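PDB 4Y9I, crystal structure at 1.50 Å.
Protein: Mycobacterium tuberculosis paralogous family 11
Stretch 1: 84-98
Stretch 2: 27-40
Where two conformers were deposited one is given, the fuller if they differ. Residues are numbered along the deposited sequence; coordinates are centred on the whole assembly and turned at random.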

# COMPACT_ATOMS: atom_id res chain seq x y z
N GLU A 84 -5.11 3.42 12.71
CA GLU A 84 -6.55 3.40 12.75
C GLU A 84 -7.16 4.39 11.79
O GLU A 84 -8.15 4.13 11.18
CB GLU A 84 -7.10 3.54 14.21
CG GLU A 84 -6.70 2.36 15.08
CD GLU A 84 -6.88 0.91 14.46
OE1 GLU A 84 -8.03 0.42 14.44
OE2 GLU A 84 -5.89 0.24 14.02
N HIS A 85 -6.55 5.57 11.73
CA HIS A 85 -7.06 6.62 10.86
C HIS A 85 -7.02 6.18 9.38
O HIS A 85 -8.01 6.30 8.66
CB HIS A 85 -6.23 7.87 11.08
CG HIS A 85 -6.51 8.94 10.10
ND1 HIS A 85 -7.71 9.61 10.04
CD2 HIS A 85 -5.76 9.45 9.10
CE1 HIS A 85 -7.67 10.49 9.06
NE2 HIS A 85 -6.51 10.40 8.46
N TRP A 86 -5.87 5.68 8.96
CA TRP A 86 -5.73 5.25 7.58
C TRP A 86 -6.55 3.99 7.29
O TRP A 86 -7.00 3.82 6.16
CB TRP A 86 -4.25 5.10 7.23
CG TRP A 86 -3.62 6.42 7.05
CD1 TRP A 86 -2.94 7.14 7.99
CD2 TRP A 86 -3.54 7.17 5.85
NE1 TRP A 86 -2.51 8.32 7.46
CE2 TRP A 86 -2.81 8.36 6.14
CE3 TRP A 86 -3.97 6.97 4.54
CZ2 TRP A 86 -2.56 9.32 5.17
CZ3 TRP A 86 -3.69 7.94 3.61
CH2 TRP A 86 -2.98 9.06 3.93
N TRP A 87 -6.70 3.13 8.28
CA TRP A 87 -7.64 1.97 8.14
C TRP A 87 -9.05 2.43 7.82
O TRP A 87 -9.72 1.86 6.95
CB TRP A 87 -7.57 1.05 9.36
CG TRP A 87 -8.42 -0.17 9.16
CD1 TRP A 87 -9.60 -0.43 9.80
CD2 TRP A 87 -8.19 -1.26 8.25
NE1 TRP A 87 -10.11 -1.65 9.35
CE2 TRP A 87 -9.29 -2.18 8.41
CE3 TRP A 87 -7.19 -1.58 7.33
CZ2 TRP A 87 -9.39 -3.35 7.68
CZ3 TRP A 87 -7.28 -2.78 6.64
CH2 TRP A 87 -8.40 -3.61 6.79
N LYS A 88 -9.53 3.43 8.54
CA LYS A 88 -10.87 3.97 8.29
C LYS A 88 -10.96 4.46 6.83
O LYS A 88 -11.92 4.20 6.15
CB LYS A 88 -11.11 5.14 9.27
CG LYS A 88 -12.48 5.77 9.13
CD LYS A 88 -12.58 7.14 9.79
CE LYS A 88 -11.81 8.22 9.02
NZ LYS A 88 -12.21 9.57 9.48
N LEU A 89 -9.95 5.22 6.37
CA LEU A 89 -9.94 5.70 4.96
C LEU A 89 -9.91 4.49 4.00
O LEU A 89 -10.56 4.51 2.98
CB LEU A 89 -8.67 6.53 4.74
CG LEU A 89 -8.63 7.82 5.55
CD1 LEU A 89 -7.36 8.58 5.19
CD2 LEU A 89 -9.86 8.69 5.33
N ALA A 90 -9.18 3.43 4.33
CA ALA A 90 -9.14 2.24 3.47
C ALA A 90 -10.51 1.55 3.37
O ALA A 90 -10.91 1.14 2.30
CB ALA A 90 -8.05 1.28 3.94
N VAL A 91 -11.19 1.41 4.52
CA VAL A 91 -12.46 0.73 4.55
C VAL A 91 -13.50 1.57 3.81
O VAL A 91 -14.41 1.00 3.17
CB VAL A 91 -12.83 0.35 6.01
CG1 VAL A 91 -14.26 -0.14 6.05
CG2 VAL A 91 -11.91 -0.74 6.51
N GLU A 92 -13.40 2.89 3.85
CA GLU A 92 -14.34 3.71 3.08
C GLU A 92 -14.09 3.50 1.58
O GLU A 92 -15.04 3.35 0.81
CB GLU A 92 -14.21 5.19 3.45
CG GLU A 92 -15.23 6.11 2.74
CD GLU A 92 -16.65 5.99 3.26
OE1 GLU A 92 -16.82 5.68 4.46
OE2 GLU A 92 -17.59 6.26 2.46
N ALA A 93 -12.82 3.45 1.20
CA ALA A 93 -12.45 3.23 -0.23
C ALA A 93 -12.82 1.86 -0.76
O ALA A 93 -13.17 1.72 -1.97
CB ALA A 93 -11.00 3.54 -0.46
N TYR A 94 -12.67 0.83 0.07
CA TYR A 94 -12.81 -0.53 -0.36
C TYR A 94 -13.38 -1.33 0.86
O TYR A 94 -12.62 -1.96 1.62
CB TYR A 94 -11.52 -1.11 -0.97
CG TYR A 94 -11.77 -2.48 -1.54
CD1 TYR A 94 -12.61 -2.63 -2.63
CD2 TYR A 94 -11.23 -3.63 -0.99
CE1 TYR A 94 -12.94 -3.90 -3.13
CE2 TYR A 94 -11.54 -4.89 -1.49
CZ TYR A 94 -12.43 -5.01 -2.55
OH TYR A 94 -12.74 -6.25 -2.98
N PRO A 95 -14.70 -1.29 1.03
CA PRO A 95 -15.27 -1.94 2.22
C PRO A 95 -14.85 -3.37 2.50
O PRO A 95 -14.75 -3.73 3.69
CB PRO A 95 -16.81 -1.84 1.94
CG PRO A 95 -16.92 -0.53 1.22
CD PRO A 95 -15.69 -0.42 0.37
N PRO A 96 -14.64 -4.24 1.47
CA PRO A 96 -14.23 -5.57 1.83
C PRO A 96 -12.90 -5.70 2.60
O PRO A 96 -12.67 -6.74 3.18
CB PRO A 96 -14.18 -6.29 0.47
CG PRO A 96 -15.14 -5.50 -0.39
CD PRO A 96 -14.88 -4.08 0.01
N TYR A 97 -12.10 -4.65 2.66
CA TYR A 97 -10.95 -4.66 3.55
C TYR A 97 -11.36 -5.05 4.98
O TYR A 97 -10.67 -5.80 5.64
CB TYR A 97 -10.23 -3.33 3.59
CG TYR A 97 -9.28 -3.04 2.44
CD1 TYR A 97 -8.40 -4.03 1.98
CD2 TYR A 97 -9.21 -1.76 1.91
CE1 TYR A 97 -7.48 -3.73 0.99
CE2 TYR A 97 -8.27 -1.45 0.92
CZ TYR A 97 -7.42 -2.44 0.46
OH TYR A 97 -6.45 -2.11 -0.52
N ALA A 98 -12.50 -4.55 5.43
CA ALA A 98 -12.94 -4.94 6.78
C ALA A 98 -13.32 -6.44 6.89
O ALA A 98 -13.07 -7.08 7.93
CB ALA A 98 -14.11 -4.12 7.17
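Stretch 2 (27-40) LMRVEENGKYAMVA

A single tyrosine hydroxyl meets two water molecules here: Tyr-97 OH lies 3.2 Å from one water and 2.8 Å from a second, and through them it reaches the backbone of two strands. The first water donates to Met-28 O (3.1 Å from the water oxygen) and to Ala-37 O (3.2 Å), and accepts from Val-39 N (3.0 Å); the second donates to Val-39 O at 2.7 Å. The first therefore bridges the two strand segments where no direct backbone bond between Met-28 and Val-39 does so; the first ties both segments to Tyr-97, the second ties only Val-39 to it.

The example illustrates a general principle of helix-on-sheet packing: apolar side chains fill the middle of the contact, while polar groups are satisfied at its ends. Stretch 2 is a hairpin. Strand 27-28 leads through Arg-29 and Val-30 into Glu-31 and Glu-32, a type I' turn from Glu-32 to Lys-35 reverses the chain, and strand 35-39 returns. Asn-33 and Gly-34 take the positive phi values of such a turn, and backbone bonds pair Glu-32 with Lys-35 in both directions, while Ala-37 N donates to Val-30 O. The returning strand crosses helix 84-93 at -79°, nearly perpendicular, with the axes 9.6 Å apart at closest approach. Along the helix, Trp-86 lies opposite Ala-37, Ala-90 opposite Val-30 (5.6 Å between their CA atoms), and Tyr-94, the first residue to leave helical geometry, opposite Met-28.

Strand alternation decides which residues face the helix. Val-30, Glu-32, Ala-37 and Val-39 point toward it, whereas Glu-31, Tyr-36 and Met-38 point away. Val-30 occupies the centre: its CG1 lies 3.8 Å from Leu-89 CB, and its CG2 lies 4.1 Å from Ala-90 CB. The small side chain of Ala-90 accompanies this close backbone approach, and its CB also meets Val-39 CG2 at 3.8 Å.

Towards the turn, the indole of Trp-86 reaches across both arms of the hairpin. Its CE3 is 3.7 Å from Ala-37 CB and its CH2 is 3.7 Å from Glu-32 CB, while Lys-35 O approaches the ring edge, 3.5 Å from Trp-86 CH2. Nearby, His-85 donates a hydrogen bond from its NE2 to Glu-32 OE1, at 2.7 Å and almost linear. Glu-32 thus sets its CB against the indole and still presents its carboxylate to the imidazole.

At the other end, further aromatic rings line the contact. Val-39 CG1 sits over one face of the Tyr-97 ring, 3.9 Å from Val-39 CG1 to the ring centroid, a CH-pi contact, and also meets the edge of the Trp-87 ring, with Val-39 CG1 3.9 Å from Trp-87 CZ3. Met-28 completes this end: its SD lies 4.8 Å from the Tyr-94 ring centroid, in an oblique sulfur-aromatic approach, and its CB is 3.5 Å from Tyr-97 OH.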

# COMPACT_ATOMS: atom_id res chain seq x y z
N LEU A 27 -2.49 -1.20 -6.15
CA LEU A 27 -3.29 -1.35 -4.97
C LEU A 27 -4.51 -0.36 -5.03
O LEU A 27 -4.39 0.71 -5.65
CB LEU A 27 -2.52 -1.10 -3.67
CG LEU A 27 -1.30 -1.98 -3.40
CD1 LEU A 27 -0.61 -1.53 -2.15
CD2 LEU A 27 -1.68 -3.43 -3.19
N MET A 28 -5.55 -0.65 -4.21
CA MET A 28 -6.62 0.34 -4.09
C MET A 28 -6.05 1.72 -3.65
O MET A 28 -5.19 1.80 -2.72
CB MET A 28 -7.68 -0.10 -3.08
CG MET A 28 -8.31 -1.46 -3.47
SD MET A 28 -9.15 -1.37 -5.09
CE MET A 28 -10.52 -0.19 -4.78
N ARG A 29 -6.56 2.75 -4.28
CA ARG A 29 -6.23 4.14 -3.93
C ARG A 29 -6.87 4.51 -2.57
O ARG A 29 -8.11 4.50 -2.41
CB ARG A 29 -6.74 5.09 -4.98
CG ARG A 29 -6.37 6.55 -4.76
CD ARG A 29 -6.81 7.38 -5.94
NE ARG A 29 -6.43 8.78 -5.83
CZ ARG A 29 -7.06 9.67 -5.07
NH1 ARG A 29 -8.10 9.34 -4.36
NH2 ARG A 29 -6.64 10.93 -5.04
N VAL A 30 -5.98 4.84 -1.65
CA VAL A 30 -6.36 5.34 -0.30
C VAL A 30 -5.47 6.56 -0.10
O VAL A 30 -4.26 6.44 0.09
CB VAL A 30 -6.10 4.29 0.76
CG1 VAL A 30 -6.52 4.83 2.10
CG2 VAL A 30 -6.85 2.99 0.41
N GLU A 31 -6.05 7.76 -0.21
CA GLU A 31 -5.29 9.00 -0.33
C GLU A 31 -5.82 10.03 0.61
O GLU A 31 -7.01 10.10 0.82
CB GLU A 31 -5.25 9.51 -1.80
CG GLU A 31 -4.39 10.76 -2.01
CD GLU A 31 -5.05 12.09 -1.73
OE1 GLU A 31 -6.28 12.15 -1.51
OE2 GLU A 31 -4.27 13.05 -1.74
N GLU A 32 -4.92 10.87 1.15
CA GLU A 32 -5.30 12.02 1.95
C GLU A 32 -4.19 13.03 1.96
O GLU A 32 -3.06 12.75 2.34
CB GLU A 32 -5.65 11.61 3.36
CG GLU A 32 -6.09 12.76 4.28
CD GLU A 32 -6.46 12.24 5.66
OE1 GLU A 32 -5.56 11.89 6.46
OE2 GLU A 32 -7.69 12.17 5.89
N ASN A 33 -4.53 14.22 1.50
CA ASN A 33 -3.58 15.37 1.54
C ASN A 33 -2.19 15.02 0.99
O ASN A 33 -1.12 15.50 1.47
CB ASN A 33 -3.54 15.98 2.93
CG ASN A 33 -4.88 16.56 3.34
OD1 ASN A 33 -5.62 17.01 2.47
ND2 ASN A 33 -5.19 16.58 4.63
N GLY A 34 -2.21 14.26 -0.12
CA GLY A 34 -1.02 13.92 -0.87
C GLY A 34 -0.22 12.74 -0.40
O GLY A 34 0.86 12.48 -0.98
N LYS A 35 -0.69 12.09 0.66
CA LYS A 35 -0.13 10.83 1.15
C LYS A 35 -1.03 9.69 0.79
O LYS A 35 -2.26 9.83 0.63
CB LYS A 35 0.15 10.90 2.66
CG LYS A 35 1.13 12.03 3.02
CD LYS A 35 1.61 11.98 4.48
CE LYS A 35 2.76 13.01 4.71
NZ LYS A 35 3.37 12.81 6.06
N TYR A 36 -0.42 8.52 0.66
CA TYR A 36 -1.11 7.31 0.20
C TYR A 36 -0.92 6.19 1.18
O TYR A 36 0.16 6.11 1.87
CB TYR A 36 -0.61 6.84 -1.17
CG TYR A 36 -0.96 7.80 -2.31
CD1 TYR A 36 -0.20 8.95 -2.52
CD2 TYR A 36 -2.11 7.63 -3.07
CE1 TYR A 36 -0.54 9.87 -3.50
CE2 TYR A 36 -2.44 8.53 -4.08
CZ TYR A 36 -1.68 9.68 -4.26
OH TYR A 36 -1.99 10.59 -5.23
N ALA A 37 -1.88 5.26 1.26
CA ALA A 37 -1.69 4.04 2.02
C ALA A 37 -1.56 2.78 1.16
O ALA A 37 -2.28 2.63 0.15
CB ALA A 37 -2.80 3.83 3.04
N MET A 38 -0.68 1.87 1.56
CA MET A 38 -0.56 0.52 0.97
C MET A 38 -1.15 -0.42 2.02
O MET A 38 -0.54 -0.64 3.12
CB MET A 38 0.88 0.14 0.77
CG MET A 38 1.64 1.08 -0.19
SD MET A 38 3.37 0.67 -0.42
CE MET A 38 3.18 -0.69 -1.52
N VAL A 39 -2.28 -1.01 1.75
CA VAL A 39 -2.91 -1.99 2.68
C VAL A 39 -2.36 -3.36 2.33
O VAL A 39 -2.54 -3.87 1.23
CB VAL A 39 -4.42 -1.95 2.58
CG1 VAL A 39 -5.05 -3.03 3.46
CG2 VAL A 39 -4.93 -0.55 2.89
N ALA A 40 -1.58 -3.94 3.28
CA ALA A 40 -0.90 -5.22 3.06
C ALA A 40 -1.80 -6.45 3.34
O ALA A 40 -1.49 -7.26 4.18
CB ALA A 40 0.42 -5.27 3.90
O HOH W 1 -4.00 -0.03 -0.49
O HOH W 2 -4.39 -3.97 -0.73